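Local structure of CRISPR-associated protein CasA/Cse1 (Thermus thermophilus, 4F3E) at residues 46-51 with 157-162; 120-125 with 143-148; 188-193 with 337-342; 305-310 with 369-374. The protein is the largest subunit of the type I-E Cascade complex and takes part in target DNA binding during RNA-guided CRISPR immunity. All coordinates share one frame; numbering follows the deposited sequence.

In the fold
The four contacts form a chain of neighbours running from one side of CasA to the other. Contact 2, a surface loop pair, lies about 16 Å from contact 1 between centres, and they meet where H160 CB packs against L124 O (3.2 Å). Contact 1, a crossed helix pair, is tied to the strand pair of contact 3 by a salt bridge, E49 OE2 to R340 NE at 2.9 Å. Contact 3 in turn touches contact 4 through F188 CZ and M306 SD, 4.0 Å apart. The end members, contacts 2 and 4, have centres about 45 Å apart on opposite sides of the chain's centre. Contact 4 brings in the first helix of the C-terminal bundle.

Contact 1. Residues 46-51 with 157-162; sequences PLEEAV and LLVHQA
Two helices of the N-terminal globular domain cross here almost at a right angle (87°, axes 9.0 Å apart), and the buried joint is apolar, with V51 and V159 at its middle. V159 wedges its forked tip between L47, E48 and V51. With CG1 anti to the backbone N (chi1 162°), that methyl lies 3.9 Å from L47 CB, while CG2 turns to the E48-V51 side and sits 3.8 Å from E48 CG. The CG2 methyls of V51 and V159 also face each other, but V51 CG2 is crowded against L47 O in its own helix, so the rotation of V51 is uncertain. As modelled, V51 reaches across with its other branch: CG1 lies 3.5 Å from A162 CB and 3.4 Å from L158 O. L158 packs beside it, its CG 3.8 Å from V51 CB. E48 contributes its CG and backbone N, while its OE1 is bonded to T43 OG1. Beyond the pair, L47 and A50 also touch F163 in the last turn of helix 150-163, and P46 and A50 of helix 46-64 rest on L342 of strand 337-347.

Contact 2. Residues 120-125 with 143-148; sequences PWSKLL and ENLPKA
W121 meets L145, P146 and A148 from the start of a 3-10 turn (121-124) that follows strand 119-120, and its indole clips the turn to the extended chain leading into helix 150-163. From CB the side chain leaves with CG between the backbone N and the carbonyl carbon (chi1 75°), which swings the ring toward residues 145-148. On the five-membered ring, CD1 comes first, 3.6 Å from L145 CD1, which approaches obliquely. That leucine methyl also reaches back to P120 CB at 3.9 Å, so it fills the corner between proline and indole. Next along the edge, NE1 donates to P146 O, which lies near the ring plane. On the six-membered ring, CE2 and CZ2 each lie 3.5 Å from A148 CB. A148 CB sits over one face as a CH-pi contact, 3.6 Å from the ring centroid and 16° off its normal, displaced toward CE2 and CZ2, with CE3 and CZ3 farther off at 4.1 Å. Edge bond and face contact together probably restrict how far the indole can swing or tilt. Residues 129-142 between the segments are not modelled, consistent with a flexible loop; P120 and W121 meet L145 to A148 from its two sides. The W121 NE1 to P146 O bond measures 3.0 Å, with an N-H...O angle of 156°.

Contact 3. Residues 188-193 with 337-342; sequences FLPTGQ and ITLRVL
This is an antiparallel strand pairing inside the protein, in which 188-191 lies along 337-342 as the outermost strand, within this sheet, beside 337-347. Two hydrogen-bonded pairs hold it. L189 and R340 exchange both of their backbone bonds, L189 N to R340 O at 2.7 Å and R340 N to L189 O at 3.1 Å. T191 and T338 likewise bond in both directions, T191 N to T338 O at 2.8 Å. P190 falls at a non-hydrogen-bonded position opposite L339, where its missing N-H costs no bond to 337-342. On the sheet face of F188, P190, L339 and V341, the F188 ring is met at its edge by L339 CD2, 3.8 Å from F188 CD2, and over one face by V341 CG2. On the other face, T191 places OG1 between the backbone N and the carbonyl carbon (chi1 65°), within a weak 3.4 Å bond of T338 O. Its CG2 then packs crosswise on R340 CD, also at 3.4 Å. The R340 chain bends at CG-CD (chi3 81°), and its NE pairs with E49, a carboxylate that also binds R356. Strands 337-347 and 350-361 form a beta hairpin, and 187-191, more than 140 residues away in sequence, completes an antiparallel sheet in 1-2-3 order.

Contact 4. Residues 305-310 with 369-374; sequences AMLPRQ and KAEENL
A charge pair and apolar packing join loop 305-310 to the first turns of helix 368-400, with E371 facing both R309 and L307. The ionic part is the pair R309 and E371. R309 NE lies 3.2 Å from E371 OE1, but the oxygen lies well out of the guanidinium plane, so no N-H points at it and the attraction is one of charge alone. As modelled the two flat groups are 86° apart, though the clash at R309 NH2, placed too close to the E371 backbone and CB, makes the exact tilt doubtful. The two side chains slide past each other in opposite directions: E371 is extended beyond CG (chi2 -174°), which carries OE1 out along the arginine stem, 3.3 Å from R309 CG. E375 offers R309 NE a second, long and weak ion pair.

The apolar part centres on L307. Its CD1 rests on the stem of E371, 3.4 Å from CG, and reaches L374 CD2 one turn further along the helix, at 4.3 Å. L366, just before the helix, touches both L307 and E371 and adds to this patch. In the loop itself, a weak bond from Q310 N to L307 O (3.0 Å) spans the turn that carries R309.

N373, pointing away from the loop, meets S449 and L450 at the start of helix 449-472, which fits helix 368-400 as a member of the C-terminal four-helix bundle of Cse1, here joined to a loop of the globular domain.

Contact 1. Residues 46-51 with 157-162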
# COMPACT_ATOMS: atom_id res chain seq x y z
N PRO A 46 -3.36 2.25 -7.85
CA PRO A 46 -2.39 2.22 -6.74
C PRO A 46 -1.57 0.93 -6.74
O PRO A 46 -0.39 0.95 -6.36
CB PRO A 46 -3.27 2.25 -5.50
CG PRO A 46 -4.58 2.82 -5.96
CD PRO A 46 -4.74 2.36 -7.36
N LEU A 47 -2.16 -0.18 -7.15
CA LEU A 47 -1.38 -1.42 -7.21
C LEU A 47 -0.31 -1.30 -8.30
O LEU A 47 0.85 -1.66 -8.07
CB LEU A 47 -2.28 -2.65 -7.43
CG LEU A 47 -3.46 -2.76 -6.47
CD1 LEU A 47 -4.19 -4.09 -6.64
CD2 LEU A 47 -3.02 -2.57 -5.02
N GLU A 48 -0.67 -0.76 -9.47
CA GLU A 48 0.33 -0.59 -10.53
C GLU A 48 1.46 0.30 -10.01
O GLU A 48 2.64 -0.03 -10.16
CB GLU A 48 -0.25 0.01 -11.81
CG GLU A 48 -1.13 -0.90 -12.62
CD GLU A 48 -1.40 -0.35 -14.03
OE1 GLU A 48 -1.06 0.82 -14.28
OE2 GLU A 48 -1.95 -1.09 -14.88
N GLU A 49 1.10 1.41 -9.38
CA GLU A 49 2.10 2.35 -8.89
C GLU A 49 3.09 1.66 -7.95
O GLU A 49 4.30 1.90 -8.02
CB GLU A 49 1.43 3.54 -8.20
CG GLU A 49 2.40 4.54 -7.56
CD GLU A 49 1.69 5.78 -6.98
OE1 GLU A 49 0.44 5.82 -6.95
OE2 GLU A 49 2.39 6.73 -6.56
N ALA A 50 2.57 0.82 -7.06
CA ALA A 50 3.38 0.12 -6.08
C ALA A 50 4.37 -0.84 -6.74
O ALA A 50 5.55 -0.84 -6.43
CB ALA A 50 2.49 -0.63 -5.10
N VAL A 51 3.87 -1.66 -7.65
CA VAL A 51 4.71 -2.69 -8.24
C VAL A 51 5.75 -2.07 -9.16
O VAL A 51 6.88 -2.55 -9.22
CB VAL A 51 3.91 -3.80 -9.01
CG1 VAL A 51 3.82 -4.98 -8.18
CG2 VAL A 51 2.54 -3.41 -9.24
N LEU A 157 0.24 -8.35 -15.20
CA LEU A 157 1.08 -9.43 -14.69
C LEU A 157 1.82 -9.04 -13.40
O LEU A 157 1.80 -9.76 -12.40
CB LEU A 157 2.10 -9.82 -15.75
CG LEU A 157 3.21 -10.80 -15.38
CD1 LEU A 157 2.59 -12.11 -14.87
CD2 LEU A 157 4.10 -11.04 -16.59
N LEU A 158 2.49 -7.89 -13.43
CA LEU A 158 3.29 -7.45 -12.29
C LEU A 158 2.42 -7.28 -11.04
O LEU A 158 2.79 -7.66 -9.93
CB LEU A 158 3.99 -6.14 -12.64
CG LEU A 158 5.31 -5.85 -11.95
CD1 LEU A 158 6.30 -6.94 -12.28
CD2 LEU A 158 5.83 -4.49 -12.40
N VAL A 159 1.22 -6.74 -11.24
CA VAL A 159 0.27 -6.54 -10.16
C VAL A 159 -0.24 -7.85 -9.57
O VAL A 159 -0.26 -8.03 -8.34
CB VAL A 159 -0.92 -5.65 -10.63
CG1 VAL A 159 -2.12 -5.78 -9.70
CG2 VAL A 159 -0.47 -4.18 -10.75
N HIS A 160 -0.63 -8.77 -10.43
CA HIS A 160 -1.20 -10.02 -9.97
C HIS A 160 -0.15 -10.79 -9.19
O HIS A 160 -0.44 -11.38 -8.17
CB HIS A 160 -1.69 -10.83 -11.17
CG HIS A 160 -2.33 -12.13 -10.81
ND1 HIS A 160 -3.56 -12.20 -10.20
CD2 HIS A 160 -1.93 -13.41 -11.01
CE1 HIS A 160 -3.89 -13.46 -10.01
NE2 HIS A 160 -2.91 -14.22 -10.49
N GLN A 161 1.09 -10.71 -9.66
CA GLN A 161 2.21 -11.44 -9.07
C GLN A 161 2.52 -10.91 -7.68
O GLN A 161 3.10 -11.60 -6.84
CB GLN A 161 3.45 -11.32 -9.99
CG GLN A 161 4.27 -12.55 -10.22
CD GLN A 161 3.47 -13.71 -10.74
OE1 GLN A 161 2.47 -14.08 -10.15
NE2 GLN A 161 3.93 -14.31 -11.85
N ALA A 162 2.13 -9.68 -7.41
CA ALA A 162 2.40 -9.09 -6.10
C ALA A 162 1.19 -9.09 -5.18
O ALA A 162 1.35 -9.28 -3.98
CB ALA A 162 2.97 -7.69 -6.22

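Contact 2. Residues 120-125 with 143-148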
# COMPACT_ATOMS: atom_id res chain seq x y z
N PRO A 120 -8.82 -15.84 -19.61
CA PRO A 120 -8.82 -14.43 -19.98
C PRO A 120 -7.77 -13.69 -19.15
O PRO A 120 -7.60 -13.97 -17.97
CB PRO A 120 -10.23 -13.97 -19.60
CG PRO A 120 -10.70 -14.97 -18.60
CD PRO A 120 -10.12 -16.25 -19.04
N TRP A 121 -7.06 -12.76 -19.78
CA TRP A 121 -6.05 -12.00 -19.06
C TRP A 121 -6.66 -11.21 -17.90
O TRP A 121 -5.95 -10.80 -16.99
CB TRP A 121 -5.34 -11.07 -20.02
CG TRP A 121 -6.14 -9.85 -20.44
CD1 TRP A 121 -7.05 -9.77 -21.45
CD2 TRP A 121 -6.07 -8.54 -19.87
NE1 TRP A 121 -7.55 -8.51 -21.54
CE2 TRP A 121 -6.96 -7.73 -20.59
CE3 TRP A 121 -5.32 -7.98 -18.83
CZ2 TRP A 121 -7.14 -6.38 -20.30
CZ3 TRP A 121 -5.51 -6.63 -18.54
CH2 TRP A 121 -6.41 -5.85 -19.28
N SER A 122 -7.97 -11.01 -17.94
CA SER A 122 -8.68 -10.27 -16.89
C SER A 122 -8.49 -10.88 -15.50
O SER A 122 -8.53 -10.16 -14.50
CB SER A 122 -10.16 -10.20 -17.22
OG SER A 122 -10.68 -11.49 -17.51
N LYS A 123 -8.29 -12.20 -15.45
CA LYS A 123 -8.01 -12.88 -14.18
C LYS A 123 -6.85 -12.25 -13.38
O LYS A 123 -6.87 -12.25 -12.14
CB LYS A 123 -7.78 -14.37 -14.40
CG LYS A 123 -7.24 -15.13 -13.20
CD LYS A 123 -8.24 -15.27 -12.07
CE LYS A 123 -7.82 -16.40 -11.12
NZ LYS A 123 -8.72 -16.59 -9.94
N LEU A 124 -5.86 -11.70 -14.08
CA LEU A 124 -4.74 -10.97 -13.45
C LEU A 124 -5.18 -9.74 -12.62
O LEU A 124 -4.52 -9.35 -11.65
CB LEU A 124 -3.77 -10.48 -14.53
CG LEU A 124 -3.20 -11.55 -15.44
CD1 LEU A 124 -2.44 -10.92 -16.59
CD2 LEU A 124 -2.31 -12.48 -14.63
N LEU A 125 -6.27 -9.12 -13.03
CA LEU A 125 -6.70 -7.88 -12.38
C LEU A 125 -7.45 -8.20 -11.10
O LEU A 125 -8.11 -9.23 -11.02
CB LEU A 125 -7.60 -7.08 -13.32
CG LEU A 125 -7.00 -6.75 -14.67
CD1 LEU A 125 -7.99 -6.00 -15.56
CD2 LEU A 125 -5.73 -5.95 -14.47
N GLU A 143 -15.95 -12.16 -26.36
CA GLU A 143 -17.17 -11.41 -26.08
C GLU A 143 -16.84 -10.01 -25.56
O GLU A 143 -16.38 -9.15 -26.31
CB GLU A 143 -18.06 -12.17 -25.08
CG GLU A 143 -17.34 -12.65 -23.82
CD GLU A 143 -16.68 -14.01 -24.00
OE1 GLU A 143 -15.48 -14.14 -23.68
OE2 GLU A 143 -17.38 -14.95 -24.44
N ASN A 144 -17.07 -9.80 -24.26
CA ASN A 144 -16.72 -8.55 -23.60
C ASN A 144 -15.33 -8.64 -23.00
O ASN A 144 -15.07 -8.10 -21.93
CB ASN A 144 -17.72 -8.22 -22.51
CG ASN A 144 -19.15 -8.28 -23.00
OD1 ASN A 144 -19.43 -8.81 -24.08
ND2 ASN A 144 -20.07 -7.73 -22.21
N LEU A 145 -14.44 -9.35 -23.69
CA LEU A 145 -13.03 -9.41 -23.31
C LEU A 145 -12.21 -8.65 -24.33
O LEU A 145 -12.05 -9.09 -25.46
CB LEU A 145 -12.52 -10.85 -23.25
CG LEU A 145 -10.99 -10.91 -23.10
CD1 LEU A 145 -10.57 -10.63 -21.67
CD2 LEU A 145 -10.47 -12.23 -23.55
N PRO A 146 -11.67 -7.50 -23.92
CA PRO A 146 -10.91 -6.68 -24.84
C PRO A 146 -9.49 -7.20 -24.94
O PRO A 146 -9.00 -7.85 -24.03
CB PRO A 146 -10.92 -5.30 -24.16
CG PRO A 146 -11.01 -5.61 -22.71
CD PRO A 146 -11.75 -6.92 -22.57
N LYS A 147 -8.84 -6.91 -26.06
CA LYS A 147 -7.42 -7.19 -26.21
C LYS A 147 -6.58 -6.15 -25.45
O LYS A 147 -6.70 -4.96 -25.69
CB LYS A 147 -7.05 -7.19 -27.69
CG LYS A 147 -5.59 -7.47 -27.95
CD LYS A 147 -5.33 -7.76 -29.42
CE LYS A 147 -5.62 -6.54 -30.28
NZ LYS A 147 -5.70 -6.88 -31.72
N ALA A 148 -5.75 -6.62 -24.53
CA ALA A 148 -4.81 -5.74 -23.84
C ALA A 148 -3.59 -5.47 -24.72
O ALA A 148 -3.25 -6.28 -25.55
CB ALA A 148 -4.39 -6.33 -22.49

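Contact 3. Residues 188-193 with 337-342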
# COMPACT_ATOMS: atom_id res chain seq x y z
N PHE A 188 3.99 1.43 2.45
CA PHE A 188 4.50 2.78 2.69
C PHE A 188 5.49 3.18 1.60
O PHE A 188 6.55 2.56 1.45
CB PHE A 188 5.16 2.86 4.08
CG PHE A 188 4.18 2.81 5.20
CD1 PHE A 188 3.62 1.60 5.58
CD2 PHE A 188 3.81 3.97 5.87
CE1 PHE A 188 2.68 1.55 6.62
CE2 PHE A 188 2.87 3.94 6.91
CZ PHE A 188 2.30 2.72 7.29
N LEU A 189 5.12 4.18 0.81
CA LEU A 189 6.02 4.67 -0.24
C LEU A 189 6.31 6.18 -0.13
O LEU A 189 5.59 7.00 -0.69
CB LEU A 189 5.45 4.36 -1.62
CG LEU A 189 6.35 4.71 -2.81
CD1 LEU A 189 7.11 3.47 -3.27
CD2 LEU A 189 5.58 5.33 -3.99
N PRO A 190 7.37 6.55 0.59
CA PRO A 190 7.75 7.96 0.64
C PRO A 190 8.03 8.47 -0.78
O PRO A 190 8.51 7.72 -1.63
CB PRO A 190 9.05 7.96 1.45
CG PRO A 190 9.03 6.66 2.20
CD PRO A 190 8.29 5.69 1.35
N THR A 191 7.72 9.73 -1.02
CA THR A 191 7.89 10.31 -2.35
C THR A 191 8.49 11.71 -2.28
O THR A 191 8.27 12.44 -1.31
CB THR A 191 6.55 10.38 -3.10
OG1 THR A 191 5.67 11.28 -2.42
CG2 THR A 191 5.91 9.00 -3.17
N GLY A 192 9.27 12.06 -3.30
CA GLY A 192 9.84 13.40 -3.38
C GLY A 192 9.33 14.18 -4.58
O GLY A 192 8.25 13.88 -5.11
N GLN A 193 10.12 15.16 -5.02
CA GLN A 193 9.72 16.04 -6.14
C GLN A 193 9.83 15.39 -7.54
O GLN A 193 9.17 15.82 -8.48
CB GLN A 193 10.54 17.34 -6.10
CG GLN A 193 10.59 18.05 -4.75
CD GLN A 193 9.38 18.93 -4.47
OE1 GLN A 193 8.40 18.92 -5.22
NE2 GLN A 193 9.44 19.69 -3.38
N ILE A 337 9.06 16.08 2.09
CA ILE A 337 8.74 14.81 1.47
C ILE A 337 7.27 14.49 1.72
O ILE A 337 6.69 14.93 2.71
CB ILE A 337 9.61 13.72 2.11
CG1 ILE A 337 11.05 13.89 1.64
CG2 ILE A 337 9.09 12.34 1.81
CD1 ILE A 337 12.05 13.29 2.59
N THR A 338 6.67 13.71 0.82
CA THR A 338 5.30 13.23 1.02
C THR A 338 5.31 11.73 1.29
O THR A 338 6.24 11.03 0.92
CB THR A 338 4.41 13.57 -0.21
OG1 THR A 338 4.06 14.96 -0.16
CG2 THR A 338 3.14 12.76 -0.22
N LEU A 339 4.29 11.24 1.98
CA LEU A 339 4.15 9.80 2.22
C LEU A 339 2.89 9.29 1.55
O LEU A 339 1.78 9.75 1.86
CB LEU A 339 4.14 9.46 3.71
CG LEU A 339 3.80 7.99 3.96
CD1 LEU A 339 4.91 7.05 3.47
CD2 LEU A 339 3.50 7.75 5.44
N ARG A 340 3.07 8.36 0.62
CA ARG A 340 1.95 7.67 -0.03
C ARG A 340 1.81 6.23 0.48
O ARG A 340 2.79 5.49 0.63
CB ARG A 340 2.10 7.70 -1.56
CG ARG A 340 1.98 9.07 -2.12
CD ARG A 340 2.55 9.16 -3.49
NE ARG A 340 1.66 8.67 -4.53
CZ ARG A 340 1.08 9.45 -5.43
NH1 ARG A 340 1.29 10.75 -5.41
NH2 ARG A 340 0.30 8.93 -6.37
N VAL A 341 0.57 5.85 0.77
CA VAL A 341 0.26 4.52 1.24
C VAL A 341 -0.62 3.87 0.18
O VAL A 341 -1.62 4.46 -0.23
CB VAL A 341 -0.45 4.57 2.58
CG1 VAL A 341 -0.80 3.16 3.04
CG2 VAL A 341 0.41 5.29 3.59
N LEU A 342 -0.22 2.69 -0.26
CA LEU A 342 -0.82 2.02 -1.41
C LEU A 342 -1.23 0.61 -1.00
O LEU A 342 -0.44 -0.13 -0.40
CB LEU A 342 0.20 1.93 -2.57
CG LEU A 342 0.85 3.24 -3.00
CD1 LEU A 342 1.90 2.99 -4.04
CD2 LEU A 342 -0.21 4.18 -3.54

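Contact 4. Residues 305-310 with 369-374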
# COMPACT_ATOMS: atom_id res chain seq x y z
N ALA A 305 0.43 3.19 16.69
CA ALA A 305 0.61 1.77 17.04
C ALA A 305 1.78 1.13 16.29
O ALA A 305 2.30 0.09 16.69
CB ALA A 305 -0.67 0.99 16.78
N MET A 306 2.19 1.75 15.20
CA MET A 306 3.28 1.22 14.40
C MET A 306 4.63 1.65 14.95
O MET A 306 5.65 1.07 14.59
CB MET A 306 3.13 1.69 12.95
CG MET A 306 3.42 3.16 12.76
SD MET A 306 3.27 3.67 11.05
CE MET A 306 3.57 5.43 11.18
N LEU A 307 4.65 2.67 15.81
CA LEU A 307 5.87 3.09 16.48
C LEU A 307 6.39 2.02 17.45
O LEU A 307 5.61 1.33 18.12
CB LEU A 307 5.68 4.43 17.23
CG LEU A 307 5.17 5.65 16.44
CD1 LEU A 307 5.07 6.87 17.35
CD2 LEU A 307 6.01 5.95 15.21
N PRO A 308 7.71 1.88 17.54
CA PRO A 308 8.45 0.97 18.42
C PRO A 308 8.01 1.03 19.89
O PRO A 308 8.00 0.00 20.57
CB PRO A 308 9.90 1.45 18.28
CG PRO A 308 9.95 2.06 16.90
CD PRO A 308 8.61 2.67 16.67
N ARG A 309 7.66 2.22 20.37
CA ARG A 309 7.26 2.37 21.77
C ARG A 309 5.80 2.00 21.99
O ARG A 309 5.19 2.41 22.99
CB ARG A 309 7.53 3.80 22.24
CG ARG A 309 7.17 4.87 21.23
CD ARG A 309 5.92 5.61 21.62
NE ARG A 309 6.01 7.01 21.25
CZ ARG A 309 6.50 7.96 22.05
NH1 ARG A 309 6.93 7.65 23.27
NH2 ARG A 309 6.54 9.22 21.64
N GLN A 310 5.24 1.21 21.08
CA GLN A 310 3.82 0.90 21.16
C GLN A 310 3.36 -0.58 21.18
O GLN A 310 2.20 -0.81 21.49
CB GLN A 310 3.06 1.69 20.10
CG GLN A 310 1.71 2.19 20.55
CD GLN A 310 1.79 3.53 21.25
OE1 GLN A 310 2.02 4.55 20.62
NE2 GLN A 310 1.59 3.53 22.56
N LYS A 369 9.67 13.62 21.12
CA LYS A 369 8.63 14.64 21.31
C LYS A 369 7.51 14.52 20.28
O LYS A 369 6.34 14.52 20.64
CB LYS A 369 9.20 16.06 21.33
CG LYS A 369 9.86 16.53 20.05
CD LYS A 369 10.53 17.90 20.24
CE LYS A 369 11.64 17.83 21.29
NZ LYS A 369 12.26 19.16 21.59
N ALA A 370 7.88 14.40 19.01
CA ALA A 370 6.90 14.29 17.95
C ALA A 370 6.04 13.04 18.16
O ALA A 370 4.81 13.09 18.07
CB ALA A 370 7.58 14.26 16.58
N GLU A 371 6.69 11.92 18.46
CA GLU A 371 6.00 10.67 18.70
C GLU A 371 5.02 10.79 19.87
O GLU A 371 3.94 10.20 19.86
CB GLU A 371 7.00 9.54 18.98
CG GLU A 371 7.74 9.01 17.75
CD GLU A 371 8.62 7.81 18.08
OE1 GLU A 371 8.22 6.99 18.94
OE2 GLU A 371 9.71 7.68 17.49
N GLU A 372 5.43 11.56 20.87
CA GLU A 372 4.61 11.76 22.06
C GLU A 372 3.42 12.66 21.77
O GLU A 372 2.34 12.44 22.30
CB GLU A 372 5.45 12.35 23.19
CG GLU A 372 4.63 12.75 24.39
CD GLU A 372 4.98 14.15 24.88
OE1 GLU A 372 4.65 15.13 24.18
OE2 GLU A 372 5.59 14.26 25.97
N ASN A 373 3.63 13.66 20.92
CA ASN A 373 2.52 14.48 20.46
C ASN A 373 1.54 13.62 19.69
O ASN A 373 0.33 13.78 19.80
CB ASN A 373 3.01 15.64 19.60
CG ASN A 373 3.09 16.93 20.37
OD1 ASN A 373 2.99 18.01 19.80
ND2 ASN A 373 3.25 16.82 21.68
N LEU A 374 2.08 12.68 18.93
CA LEU A 374 1.26 11.81 18.10
C LEU A 374 0.42 10.86 18.94
O LEU A 374 -0.78 10.73 18.71
CB LEU A 374 2.13 11.02 17.12
CG LEU A 374 1.35 10.12 16.16
CD1 LEU A 374 0.34 10.92 15.36
CD2 LEU A 374 2.29 9.37 15.24